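Local coordinates for protein 7,8-dihydro-6-hydroxymethylpterin pyrophosphokinase-dihydropteroate synthase (Plasmodium falciparum, PDB 6JWS) that probably catalyses two successive steps of folate biosynthesis, activating 6-hydroxymethyl-7,8-dihydropterin with ATP and joining the resulting diphosphate to 4-aminobenzoate to give 7,8-dihydropteroate, at residues N29-L34 / I375-D380; T36-V41 / L166-K171; V127-Y132 / H342-N347; N553-R558 / H595-Y600. The protein carries 1 engineered substitution. All blocks are in the same frame, centred on the assembly; numbering follows the deposited sequence.

Contact 1 of 4, residues N29-L34 / I375-D380; sequences NAVLIL and IYVLKD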
loop_
_atom_site.group_PDB
_atom_site.type_symbol
_atom_site.label_atom_id
_atom_site.label_comp_id
_atom_site.label_asym_id
_atom_site.label_seq_id
_atom_site.Cartn_x
_atom_site.Cartn_y
_atom_site.Cartn_z
ATOM N N ASN B 29 -20.674 24.113 -12.693
ATOM C CA ASN B 29 -20.820 25.392 -12.014
ATOM C C ASN B 29 -21.254 25.225 -10.561
ATOM O O ASN B 29 -21.630 26.204 -9.917
ATOM C CB ASN B 29 -21.797 26.308 -12.752
ATOM C CG ASN B 29 -21.255 26.751 -14.093
ATOM O OD1 ASN B 29 -21.877 26.507 -15.124
ATOM N ND2 ASN B 29 -20.086 27.371 -14.086
ATOM N N ALA B 30 -21.166 24.001 -10.028
ATOM C CA ALA B 30 -21.719 23.719 -8.706
ATOM C C ALA B 30 -21.172 24.687 -7.656
ATOM O O ALA B 30 -21.935 25.207 -6.844
ATOM C CB ALA B 30 -21.486 22.275 -8.338
ATOM N N VAL B 31 -19.857 24.948 -7.703
ATOM C CA VAL B 31 -19.177 25.797 -6.732
ATOM C C VAL B 31 -19.643 27.242 -6.865
ATOM O O VAL B 31 -19.962 27.878 -5.862
ATOM C CB VAL B 31 -17.642 25.699 -6.835
ATOM C CG1 VAL B 31 -16.953 26.609 -5.829
ATOM C CG2 VAL B 31 -17.168 24.266 -6.663
ATOM N N LEU B 32 -19.648 27.766 -8.098
ATOM C CA LEU B 32 -20.001 29.162 -8.329
ATOM C C LEU B 32 -21.449 29.403 -7.900
ATOM O O LEU B 32 -21.736 30.384 -7.216
ATOM C CB LEU B 32 -19.753 29.521 -9.802
ATOM C CG LEU B 32 -20.302 30.870 -10.290
ATOM C CD1 LEU B 32 -19.648 32.054 -9.574
ATOM C CD2 LEU B 32 -20.134 31.001 -11.797
ATOM N N ILE B 33 -22.337 28.467 -8.258
ATOM C CA ILE B 33 -23.753 28.594 -7.960
ATOM C C ILE B 33 -23.940 28.625 -6.447
ATOM O O ILE B 33 -24.588 29.532 -5.914
ATOM C CB ILE B 33 -24.582 27.466 -8.626
ATOM C CG1 ILE B 33 -24.473 27.442 -10.158
ATOM C CG2 ILE B 33 -26.035 27.501 -8.167
ATOM C CD1 ILE B 33 -24.247 28.797 -10.797
ATOM N N LEU B 34 -23.356 27.638 -5.756
ATOM C CA LEU B 34 -23.635 27.481 -4.335
ATOM C C LEU B 34 -22.971 28.589 -3.518
ATOM O O LEU B 34 -23.548 29.065 -2.537
ATOM C CB LEU B 34 -23.269 26.066 -3.870
ATOM C CG LEU B 34 -24.151 24.958 -4.450
ATOM C CD1 LEU B 34 -23.490 23.591 -4.317
ATOM C CD2 LEU B 34 -25.528 24.960 -3.799
ATOM N N ILE B 375 -16.909 16.517 -0.933
ATOM C CA ILE B 375 -16.136 17.379 -1.814
ATOM C C ILE B 375 -15.390 18.427 -0.987
ATOM O O ILE B 375 -15.945 18.968 -0.036
ATOM C CB ILE B 375 -17.095 18.043 -2.820
ATOM C CG1 ILE B 375 -17.566 17.055 -3.895
ATOM C CG2 ILE B 375 -16.475 19.293 -3.432
ATOM C CD1 ILE B 375 -18.792 17.543 -4.658
ATOM N N TYR B 376 -14.156 18.766 -1.409
ATOM C CA TYR B 376 -13.485 19.958 -0.894
ATOM C C TYR B 376 -13.136 20.881 -2.065
ATOM O O TYR B 376 -13.132 20.424 -3.211
ATOM C CB TYR B 376 -12.259 19.591 -0.040
ATOM C CG TYR B 376 -11.088 19.058 -0.828
ATOM C CD1 TYR B 376 -11.060 17.732 -1.227
ATOM C CD2 TYR B 376 -10.009 19.860 -1.191
ATOM C CE1 TYR B 376 -9.992 17.200 -1.927
ATOM C CE2 TYR B 376 -8.934 19.344 -1.911
ATOM C CZ TYR B 376 -8.921 18.003 -2.275
ATOM O OH TYR B 376 -7.902 17.428 -2.988
ATOM N N VAL B 377 -12.824 22.162 -1.780
ATOM C CA VAL B 377 -12.531 23.099 -2.867
ATOM C C VAL B 377 -11.188 23.801 -2.637
ATOM O O VAL B 377 -10.941 24.364 -1.567
ATOM C CB VAL B 377 -13.681 24.103 -3.099
ATOM C CG1 VAL B 377 -13.352 25.123 -4.184
ATOM C CG2 VAL B 377 -14.980 23.393 -3.445
ATOM N N LEU B 378 -10.303 23.731 -3.633
ATOM C CA LEU B 378 -9.008 24.392 -3.544
ATOM C C LEU B 378 -9.097 25.810 -4.094
ATOM O O LEU B 378 -8.515 26.740 -3.537
ATOM C CB LEU B 378 -7.976 23.588 -4.336
ATOM C CG LEU B 378 -7.544 22.277 -3.688
ATOM C CD1 LEU B 378 -6.658 21.472 -4.627
ATOM C CD2 LEU B 378 -6.838 22.552 -2.362
ATOM N N LYS B 379 -9.773 25.952 -5.236
ATOM C CA LYS B 379 -9.855 27.248 -5.888
ATOM C C LYS B 379 -11.315 27.540 -6.231
ATOM O O LYS B 379 -12.020 28.182 -5.450
ATOM C CB LYS B 379 -8.882 27.307 -7.074
ATOM C CG LYS B 379 -8.775 28.665 -7.759
ATOM C CD LYS B 379 -7.994 28.645 -9.077
ATOM C CE LYS B 379 -8.219 29.907 -9.892
ATOM N NZ LYS B 379 -7.152 30.139 -10.897
ATOM N N ASP B 380 -11.771 27.012 -7.370
ATOM C CA ASP B 380 -13.122 27.263 -7.846
ATOM C C ASP B 380 -13.724 25.993 -8.451
ATOM O O ASP B 380 -14.791 26.049 -9.052
ATOM C CB ASP B 380 -13.174 28.487 -8.777
ATOM C CG ASP B 380 -12.210 28.463 -9.958
ATOM O OD1 ASP B 380 -11.733 27.358 -10.328
ATOM O OD2 ASP B 380 -11.933 29.566 -10.517
HETATM O O HOH W 1 -17.674 24.544 -10.079
#
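V31, in the first turn of helix 30-44, meets V377 and the backbone of D380, and these three residues make up the contact. Its tight part is the valine pair together with the D380 carbonyl. The two valines reach for each other tip to tip, V31 CG2 standing 4.0 Å from V377 CG2, and both are buried. In V31 the branch that does this, CG2, lies beside the backbone N because CG1 holds the place anti to it (chi1 179°); V377 is built the same way (chi1 177°). The carbonyl of D380 comes up to the root of the valine, with D380 O 3.6 Å from V31 CB and 3.8 Å from V31 CG2.

The loose side is polar. D380 is exposed, and its carboxylate leads away from the helix. A water spans the gap between backbones: it accepts from V31 N at 3.3 Å and donates to D380 O at 3.4 Å, the latter bond long and weak, so the oxygen that lies against the valine carbons also takes this water.

Around the pair, I382 of strand 382-384 packs on A30, V31 and I375. Strand 372-377 is held in its sheet by backbone bonds of I375 with L54 and Y376 with S383. The V377 backbone bonds with Y570, and V377 O accepts from S525 OG, where strand 525-529 of the parallel sheet begins.

Contact 2 of 4, residues T36-V41 / L166-K171; sequences TALHLV and LTVVVK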
loop_
_atom_site.group_PDB
_atom_site.type_symbol
_atom_site.label_atom_id
_atom_site.label_comp_id
_atom_site.label_asym_id
_atom_site.label_seq_id
_atom_site.Cartn_x
_atom_site.Cartn_y
_atom_site.Cartn_z
ATOM N N THR B 36 -22.419 31.686 -4.663
ATOM C CA THR B 36 -23.221 32.870 -4.959
ATOM C C THR B 36 -24.406 32.934 -3.991
ATOM O O THR B 36 -24.665 33.974 -3.385
ATOM C CB THR B 36 -23.649 32.892 -6.440
ATOM O OG1 THR B 36 -22.499 32.939 -7.292
ATOM C CG2 THR B 36 -24.605 34.017 -6.778
ATOM N N ALA B 37 -25.103 31.799 -3.822
ATOM C CA ALA B 37 -26.198 31.706 -2.867
ATOM C C ALA B 37 -25.704 31.941 -1.444
ATOM O O ALA B 37 -26.406 32.591 -0.670
ATOM C CB ALA B 37 -26.927 30.387 -2.997
ATOM N N LEU B 38 -24.511 31.431 -1.090
ATOM C CA LEU B 38 -23.978 31.691 0.249
ATOM C C LEU B 38 -23.848 33.193 0.479
ATOM O O LEU B 38 -24.227 33.681 1.538
ATOM C CB LEU B 38 -22.609 31.040 0.471
ATOM C CG LEU B 38 -22.593 29.539 0.770
ATOM C CD1 LEU B 38 -21.153 29.041 0.857
ATOM C CD2 LEU B 38 -23.333 29.218 2.053
ATOM N N HIS B 39 -23.269 33.900 -0.500
ATOM C CA HIS B 39 -23.118 35.345 -0.427
ATOM C C HIS B 39 -24.473 36.022 -0.241
ATOM O O HIS B 39 -24.623 36.856 0.643
ATOM C CB HIS B 39 -22.427 35.887 -1.680
ATOM C CG HIS B 39 -20.999 35.489 -1.797
ATOM N ND1 HIS B 39 -20.074 35.753 -0.795
ATOM C CD2 HIS B 39 -20.317 34.907 -2.812
ATOM C CE1 HIS B 39 -18.891 35.321 -1.182
ATOM N NE2 HIS B 39 -19.017 34.787 -2.413
ATOM N N LEU B 40 -25.455 35.647 -1.072
ATOM C CA LEU B 40 -26.768 36.274 -1.023
ATOM C C LEU B 40 -27.448 35.998 0.312
ATOM O O LEU B 40 -28.137 36.873 0.841
ATOM C CB LEU B 40 -27.598 35.839 -2.234
ATOM C CG LEU B 40 -27.032 36.316 -3.573
ATOM C CD1 LEU B 40 -27.784 35.717 -4.747
ATOM C CD2 LEU B 40 -27.024 37.839 -3.652
ATOM N N VAL B 41 -27.205 34.809 0.879
ATOM C CA VAL B 41 -27.695 34.486 2.216
ATOM C C VAL B 41 -27.043 35.415 3.253
ATOM O O VAL B 41 -27.735 35.949 4.119
ATOM C CB VAL B 41 -27.495 32.988 2.548
ATOM C CG1 VAL B 41 -27.744 32.673 4.020
ATOM C CG2 VAL B 41 -28.327 32.073 1.652
ATOM N N LEU B 166 -25.290 21.410 0.052
ATOM C CA LEU B 166 -24.575 21.995 1.165
ATOM C C LEU B 166 -25.614 22.542 2.134
ATOM O O LEU B 166 -26.577 23.155 1.689
ATOM C CB LEU B 166 -23.694 23.109 0.578
ATOM C CG LEU B 166 -23.187 24.160 1.555
ATOM C CD1 LEU B 166 -22.122 23.544 2.429
ATOM C CD2 LEU B 166 -22.603 25.326 0.791
ATOM N N THR B 167 -25.417 22.322 3.436
ATOM C CA THR B 167 -26.218 22.995 4.449
ATOM C C THR B 167 -25.454 24.176 5.056
ATOM O O THR B 167 -24.227 24.253 4.942
ATOM C CB THR B 167 -26.784 22.014 5.488
ATOM O OG1 THR B 167 -25.736 21.319 6.174
ATOM C CG2 THR B 167 -27.830 21.067 4.915
ATOM N N VAL B 168 -26.213 25.109 5.662
ATOM C CA VAL B 168 -25.699 26.282 6.353
ATOM C C VAL B 168 -26.592 26.564 7.557
ATOM O O VAL B 168 -27.799 26.351 7.494
ATOM C CB VAL B 168 -25.568 27.537 5.459
ATOM C CG1 VAL B 168 -25.018 27.230 4.081
ATOM C CG2 VAL B 168 -26.859 28.330 5.358
ATOM N N VAL B 169 -25.980 27.016 8.660
ATOM C CA VAL B 169 -26.728 27.600 9.760
ATOM C C VAL B 169 -26.593 29.122 9.671
ATOM O O VAL B 169 -25.487 29.648 9.490
ATOM C CB VAL B 169 -26.257 27.064 11.123
ATOM C CG1 VAL B 169 -26.999 27.723 12.272
ATOM C CG2 VAL B 169 -26.335 25.540 11.232
ATOM N N VAL B 170 -27.737 29.815 9.774
ATOM C CA VAL B 170 -27.837 31.265 9.687
ATOM C C VAL B 170 -28.396 31.808 11.002
ATOM O O VAL B 170 -29.406 31.322 11.522
ATOM C CB VAL B 170 -28.697 31.693 8.479
ATOM C CG1 VAL B 170 -28.702 33.197 8.287
ATOM C CG2 VAL B 170 -28.199 31.053 7.198
ATOM N N LYS B 171 -27.704 32.806 11.561
ATOM C CA LYS B 171 -28.292 33.653 12.592
ATOM C C LYS B 171 -28.985 34.796 11.853
ATOM O O LYS B 171 -28.318 35.572 11.164
ATOM C CB LYS B 171 -27.222 34.091 13.593
ATOM C CG LYS B 171 -27.641 35.031 14.720
ATOM C CD LYS B 171 -26.426 35.792 15.306
ATOM C CE LYS B 171 -25.790 35.195 16.553
ATOM N NZ LYS B 171 -24.370 35.609 16.717
#
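No ring or other flat group enters the meeting of L38 and V41 with L166, V168 and V170, so faces and edges play no part in it. The ring of H39, on the same helix, stacks on F523. What remains is branched aliphatic carbon, all five residues buried. L38 bends toward the strand with CG beside its backbone N (chi1 -78°) and spreads its two methyls over two strand residues: L38 CD1 meets L166 CD2 tip to tip at 4.0 Å, while the L38 and V168 side chains slide past each other in opposite directions, L38 CD2 beside V168 CG1. The 3.3 Å modelled between those last two carbons is tighter than van der Waals contact, and the exact spacing is doubtful. One turn on, V41 CG1 lies aslant V170 CG2 at 3.6 Å.

The alternation L166, V168, V170 presents one face of the strand, and the segment axes run 12° from parallel at 11.0 Å, a helix laid on the antiparallel sheet of the kinase's alpha-beta fold. The V170 side chain is about 7 Å from the bound calcium ion, which E42, G46 and E99 hold. With carbon alone meeting carbon, the join rests on shape and exclusion of water, not on directional bonds.

Contact 3 of 4, residues V127-Y132 / H342-N347; sequences VNVENY and HNVLNN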
loop_
_atom_site.group_PDB
_atom_site.type_symbol
_atom_site.label_atom_id
_atom_site.label_comp_id
_atom_site.label_asym_id
_atom_site.label_seq_id
_atom_site.Cartn_x
_atom_site.Cartn_y
_atom_site.Cartn_z
ATOM N N VAL B 127 -48.211 23.279 14.546
ATOM C CA VAL B 127 -48.921 22.007 14.604
ATOM C C VAL B 127 -48.260 21.128 15.671
ATOM O O VAL B 127 -47.141 21.401 16.102
ATOM C CB VAL B 127 -49.006 21.317 13.219
ATOM C CG1 VAL B 127 -49.966 22.034 12.276
ATOM C CG2 VAL B 127 -47.647 21.151 12.541
ATOM N N ASN B 128 -48.976 20.094 16.129
ATOM C CA ASN B 128 -48.422 19.121 17.063
ATOM C C ASN B 128 -47.610 18.090 16.283
ATOM O O ASN B 128 -47.686 18.028 15.054
ATOM C CB ASN B 128 -49.503 18.463 17.933
ATOM C CG ASN B 128 -50.632 17.836 17.134
ATOM O OD1 ASN B 128 -50.418 16.964 16.289
ATOM N ND2 ASN B 128 -51.852 18.278 17.398
ATOM N N VAL B 129 -46.867 17.255 17.019
ATOM C CA VAL B 129 -45.974 16.275 16.420
ATOM C C VAL B 129 -46.747 15.337 15.491
ATOM O O VAL B 129 -46.401 15.229 14.314
ATOM C CB VAL B 129 -45.156 15.503 17.473
ATOM C CG1 VAL B 129 -44.187 14.532 16.810
ATOM C CG2 VAL B 129 -44.405 16.439 18.412
ATOM N N GLU B 130 -47.789 14.669 16.018
ATOM C CA GLU B 130 -48.515 13.666 15.248
ATOM C C GLU B 130 -49.076 14.248 13.950
ATOM O O GLU B 130 -48.944 13.627 12.895
ATOM C CB GLU B 130 -49.559 12.912 16.083
ATOM C CG GLU B 130 -50.213 11.739 15.343
ATOM C CD GLU B 130 -49.350 10.623 14.739
ATOM O OE1 GLU B 130 -48.179 10.882 14.354
ATOM O OE2 GLU B 130 -49.862 9.479 14.629
ATOM N N ASN B 131 -49.679 15.444 14.027
ATOM C CA ASN B 131 -50.258 16.085 12.853
ATOM C C ASN B 131 -49.163 16.408 11.839
ATOM O O ASN B 131 -49.363 16.244 10.633
ATOM C CB ASN B 131 -51.086 17.324 13.205
ATOM C CG ASN B 131 -52.539 17.014 13.512
ATOM O OD1 ASN B 131 -53.392 17.128 12.635
ATOM N ND2 ASN B 131 -52.831 16.620 14.741
ATOM N N TYR B 132 -48.003 16.852 12.350
ATOM C CA TYR B 132 -46.847 17.145 11.517
ATOM C C TYR B 132 -46.437 15.904 10.722
ATOM O O TYR B 132 -46.298 15.968 9.498
ATOM C CB TYR B 132 -45.692 17.705 12.352
ATOM C CG TYR B 132 -44.401 17.799 11.581
ATOM C CD1 TYR B 132 -44.158 18.868 10.729
ATOM C CD2 TYR B 132 -43.447 16.792 11.663
ATOM C CE1 TYR B 132 -42.988 18.939 9.988
ATOM C CE2 TYR B 132 -42.274 16.847 10.927
ATOM C CZ TYR B 132 -42.042 17.930 10.096
ATOM O OH TYR B 132 -40.894 17.993 9.370
ATOM N N HIS B 342 -34.521 17.626 17.458
ATOM C CA HIS B 342 -35.783 18.335 17.351
ATOM C C HIS B 342 -36.895 17.457 17.937
ATOM O O HIS B 342 -36.722 16.241 18.043
ATOM C CB HIS B 342 -35.996 18.666 15.869
ATOM C CG HIS B 342 -37.057 19.675 15.578
ATOM N ND1 HIS B 342 -38.406 19.377 15.653
ATOM C CD2 HIS B 342 -36.979 20.954 15.150
ATOM C CE1 HIS B 342 -39.108 20.441 15.309
ATOM N NE2 HIS B 342 -38.259 21.422 14.994
ATOM N N ASN B 343 -38.033 18.080 18.303
ATOM C CA ASN B 343 -39.167 17.418 18.942
ATOM C C ASN B 343 -39.755 16.352 18.018
ATOM O O ASN B 343 -40.224 15.307 18.456
ATOM C CB ASN B 343 -40.309 18.395 19.235
ATOM C CG ASN B 343 -39.849 19.760 19.703
ATOM O OD1 ASN B 343 -39.418 19.917 20.845
ATOM N ND2 ASN B 343 -39.949 20.752 18.831
ATOM N N VAL B 344 -39.737 16.646 16.724
ATOM C CA VAL B 344 -40.294 15.802 15.686
ATOM C C VAL B 344 -39.397 14.591 15.420
ATOM O O VAL B 344 -39.844 13.605 14.842
ATOM C CB VAL B 344 -40.486 16.668 14.427
ATOM C CG1 VAL B 344 -40.214 15.926 13.132
ATOM C CG2 VAL B 344 -41.828 17.386 14.417
ATOM N N LEU B 345 -38.125 14.664 15.814
ATOM C CA LEU B 345 -37.185 13.620 15.433
ATOM C C LEU B 345 -37.120 12.560 16.526
ATOM O O LEU B 345 -37.228 12.881 17.710
ATOM C CB LEU B 345 -35.809 14.231 15.144
ATOM C CG LEU B 345 -35.760 15.186 13.948
ATOM C CD1 LEU B 345 -34.328 15.546 13.604
ATOM C CD2 LEU B 345 -36.450 14.585 12.733
ATOM N N ASN B 346 -36.939 11.304 16.101
ATOM C CA ASN B 346 -36.874 10.173 17.017
ATOM C C ASN B 346 -35.557 10.182 17.793
ATOM O O ASN B 346 -35.478 9.628 18.887
ATOM C CB ASN B 346 -37.020 8.837 16.283
ATOM C CG ASN B 346 -38.454 8.493 15.941
ATOM O OD1 ASN B 346 -39.390 8.981 16.581
ATOM N ND2 ASN B 346 -38.633 7.647 14.938
ATOM N N ASN B 347 -34.521 10.782 17.197
ATOM C CA ASN B 347 -33.195 10.756 17.775
ATOM C C ASN B 347 -32.375 11.926 17.240
ATOM O O ASN B 347 -32.826 12.682 16.382
ATOM C CB ASN B 347 -32.491 9.437 17.447
ATOM C CG ASN B 347 -31.704 8.869 18.615
ATOM O OD1 ASN B 347 -31.074 9.604 19.398
ATOM N ND2 ASN B 347 -31.734 7.549 18.730
#
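An N-capped helix start meets a type I beta turn here, where V129 and Y132 of helix 129-148 close on V344 of the turn H342-L345, near the kinase ATP pocket. The Y132 side chain is about 4 Å from that of S317, a pocket residue, and about 8 Å from the bound ATP. With CG anti to the backbone N (chi1 170°), Y132 sends its ring to V344; the two side chains cross at about a right angle, the valine's methyls lying against the CD2-CE2 side. Y132 CD2 is 3.7 Å from V344 CG1, whereas the two closest ring-to-methyl pairs are too short to trust. V129 CG1 adds a looser touch, 4.2 Å from V344 CA, extending the apolar patch. Y132 OH is hydrogen-bonded to P319 O, outside the two segments.

The turn is braced from within. V344 N donates to H342 ND1 at 3.2 Å, almost straight (175°) and in the imidazole plane, while H342 NE2 binds F217 O. At the helix start N128 OD1 accepts from N131 N at 2.8 Å, the capping bond, and from N131 ND2 at 2.9 Å, the latter on a lone pair in the carbonyl plane.

Contact 4 of 4, residues N553-R558 / H595-Y600; sequences NYLEQR and HVYDEY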
loop_
_atom_site.group_PDB
_atom_site.type_symbol
_atom_site.label_atom_id
_atom_site.label_comp_id
_atom_site.label_asym_id
_atom_site.label_seq_id
_atom_site.Cartn_x
_atom_site.Cartn_y
_atom_site.Cartn_z
ATOM N N ASN B 553 -7.468 17.267 17.693
ATOM C CA ASN B 553 -8.432 18.095 18.427
ATOM C C ASN B 553 -8.124 19.580 18.234
ATOM O O ASN B 553 -9.028 20.372 18.050
ATOM C CB ASN B 553 -8.563 17.714 19.909
ATOM C CG ASN B 553 -9.259 16.377 20.097
ATOM O OD1 ASN B 553 -10.183 16.064 19.342
ATOM N ND2 ASN B 553 -8.818 15.577 21.067
ATOM N N TYR B 554 -6.845 19.959 18.235
ATOM C CA TYR B 554 -6.451 21.338 17.982
ATOM C C TYR B 554 -6.966 21.855 16.631
ATOM O O TYR B 554 -7.596 22.905 16.571
ATOM C CB TYR B 554 -4.931 21.469 18.113
ATOM C CG TYR B 554 -4.384 22.802 17.682
ATOM C CD1 TYR B 554 -4.046 23.028 16.351
ATOM C CD2 TYR B 554 -4.177 23.837 18.607
ATOM C CE1 TYR B 554 -3.542 24.253 15.939
ATOM C CE2 TYR B 554 -3.627 25.052 18.214
ATOM C CZ TYR B 554 -3.306 25.254 16.882
ATOM O OH TYR B 554 -2.809 26.453 16.452
ATOM N N LEU B 555 -6.713 21.114 15.551
ATOM C CA LEU B 555 -7.131 21.456 14.197
ATOM C C LEU B 555 -8.653 21.546 14.078
ATOM O O LEU B 555 -9.162 22.455 13.421
ATOM C CB LEU B 555 -6.526 20.429 13.219
ATOM C CG LEU B 555 -4.998 20.519 13.128
ATOM C CD1 LEU B 555 -4.406 19.383 12.289
ATOM C CD2 LEU B 555 -4.574 21.880 12.563
ATOM N N GLU B 556 -9.371 20.617 14.728
ATOM C CA GLU B 556 -10.828 20.620 14.729
ATOM C C GLU B 556 -11.359 21.855 15.456
ATOM O O GLU B 556 -12.318 22.483 14.990
ATOM C CB GLU B 556 -11.380 19.347 15.385
ATOM C CG GLU B 556 -11.204 18.109 14.503
ATOM C CD GLU B 556 -11.647 16.813 15.181
ATOM O OE1 GLU B 556 -11.314 16.612 16.358
ATOM O OE2 GLU B 556 -12.320 16.000 14.537
ATOM N N GLN B 557 -10.722 22.228 16.577
ATOM C CA GLN B 557 -11.112 23.463 17.249
ATOM C C GLN B 557 -10.910 24.663 16.313
ATOM O O GLN B 557 -11.782 25.521 16.213
ATOM C CB GLN B 557 -10.552 23.553 18.687
ATOM C CG GLN B 557 -11.292 22.653 19.693
ATOM C CD GLN B 557 -10.690 22.410 21.075
ATOM O OE1 GLN B 557 -10.599 21.261 21.540
ATOM N NE2 GLN B 557 -10.292 23.475 21.769
ATOM N N ARG B 558 -9.796 24.698 15.562
ATOM C CA ARG B 558 -9.559 25.816 14.650
ATOM C C ARG B 558 -10.605 25.862 13.534
ATOM O O ARG B 558 -11.101 26.940 13.175
ATOM C CB ARG B 558 -8.171 25.772 13.994
ATOM C CG ARG B 558 -7.017 25.922 14.967
ATOM C CD ARG B 558 -7.290 27.134 15.832
ATOM N NE ARG B 558 -7.130 28.409 15.164
ATOM C CZ ARG B 558 -7.578 29.565 15.646
ATOM N NH1 ARG B 558 -8.276 29.600 16.769
ATOM N NH2 ARG B 558 -7.377 30.684 14.969
ATOM N N HIS B 595 -4.676 7.931 9.380
ATOM C CA HIS B 595 -6.035 7.501 9.110
ATOM C C HIS B 595 -7.040 8.345 9.891
ATOM O O HIS B 595 -8.208 8.456 9.489
ATOM C CB HIS B 595 -6.178 5.993 9.391
ATOM C CG HIS B 595 -6.087 5.666 10.849
ATOM N ND1 HIS B 595 -4.869 5.363 11.470
ATOM C CD2 HIS B 595 -7.036 5.636 11.815
ATOM C CE1 HIS B 595 -5.074 5.159 12.758
ATOM N NE2 HIS B 595 -6.395 5.330 12.997
ATOM N N VAL B 596 -6.592 8.968 11.001
ATOM C CA VAL B 596 -7.532 9.747 11.801
ATOM C C VAL B 596 -8.053 10.960 11.019
ATOM O O VAL B 596 -9.013 11.582 11.484
ATOM C CB VAL B 596 -6.967 10.162 13.170
ATOM C CG1 VAL B 596 -6.562 8.984 14.059
ATOM C CG2 VAL B 596 -5.891 11.258 13.071
ATOM N N TYR B 597 -7.463 11.258 9.838
ATOM C CA TYR B 597 -7.873 12.369 8.967
ATOM C C TYR B 597 -8.694 11.905 7.756
ATOM O O TYR B 597 -8.849 12.666 6.801
ATOM C CB TYR B 597 -6.695 13.285 8.571
ATOM C CG TYR B 597 -6.038 13.931 9.771
ATOM C CD1 TYR B 597 -6.599 15.044 10.396
ATOM C CD2 TYR B 597 -4.891 13.394 10.334
ATOM C CE1 TYR B 597 -6.037 15.612 11.536
ATOM C CE2 TYR B 597 -4.323 13.944 11.475
ATOM C CZ TYR B 597 -4.890 15.056 12.078
ATOM O OH TYR B 597 -4.329 15.590 13.205
ATOM N N ASP B 598 -9.249 10.686 7.815
ATOM C CA ASP B 598 -9.907 10.060 6.676
ATOM C C ASP B 598 -11.156 10.842 6.264
ATOM O O ASP B 598 -11.595 10.720 5.131
ATOM C CB ASP B 598 -10.294 8.593 6.952
ATOM C CG ASP B 598 -9.150 7.603 6.784
ATOM O OD1 ASP B 598 -8.056 8.012 6.311
ATOM O OD2 ASP B 598 -9.348 6.423 7.141
ATOM N N GLU B 599 -11.716 11.642 7.176
ATOM C CA GLU B 599 -12.890 12.447 6.888
ATOM C C GLU B 599 -12.533 13.863 6.452
ATOM O O GLU B 599 -13.442 14.641 6.159
ATOM C CB GLU B 599 -13.704 12.658 8.168
ATOM C CG GLU B 599 -14.092 11.370 8.859
ATOM C CD GLU B 599 -15.147 10.601 8.089
ATOM O OE1 GLU B 599 -16.295 11.092 8.006
ATOM O OE2 GLU B 599 -14.803 9.522 7.558
ATOM N N TYR B 600 -11.239 14.220 6.455
ATOM C CA TYR B 600 -10.863 15.619 6.316
ATOM C C TYR B 600 -9.943 15.825 5.123
ATOM O O TYR B 600 -9.139 14.955 4.814
ATOM C CB TYR B 600 -10.104 16.087 7.560
ATOM C CG TYR B 600 -10.923 16.137 8.825
ATOM C CD1 TYR B 600 -11.953 17.045 8.978
ATOM C CD2 TYR B 600 -10.605 15.349 9.915
ATOM C CE1 TYR B 600 -12.672 17.113 10.161
ATOM C CE2 TYR B 600 -11.312 15.406 11.102
ATOM C CZ TYR B 600 -12.367 16.276 11.219
ATOM O OH TYR B 600 -13.081 16.342 12.384
#
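E556 reaches Y600 as an extended arm: CG lies anti to the carbonyl carbon (chi1 -73°) and the chain stays straight beyond it (chi2 175°), carrying the carboxylate out from helix 547-564. There Y600 OH donates to E556 OE2. The modelled 2.3 Å is very short, so its exact length is doubtful. OE2 sits at the edge of the tyrosine ring, near its plane, with carboxylate and ring planes 84° apart. Beside this polar contact, L555 and Y597 cross at about a right angle: L555 CD1 makes an apolar approach to Y597 CE1 at 4.2 Å and a van der Waals contact with Y597 OH at 3.9 Å.

Both tyrosines come from one type I turn, closed by Y600 N to Y597 O at 2.9 Å, and K386 NZ binds both of their carbonyls. Y600 also stacks on F574 of strand 572-575. The contact thus ties helix 547-564 to the loop entering strand 603-604, within the TIM barrel of the pterin-binding synthase.

In the fold
Contacts 1 and 2 share helix 30-44 and pack it on one antiparallel sheet, with centres 14 Å apart. Contact 2 is wholly buried and apolar, deep in the kinase fold; contact 1, at the start of the helix, has a buried valine pair but an exposed, water-linked margin. Contacts 3 and 4 are only partly buried, and each sets a helix against a beta turn. Contact 3 lies outermost, about 33 Å from the chain centre; across its segments it is apolar, while its polar bonds lie within the segments or go to outside residues. Contact 4, in the synthase barrel, alone carries a direct side-chain hydrogen bond across. Its nearest atoms are about 7 Å from those of contact 1.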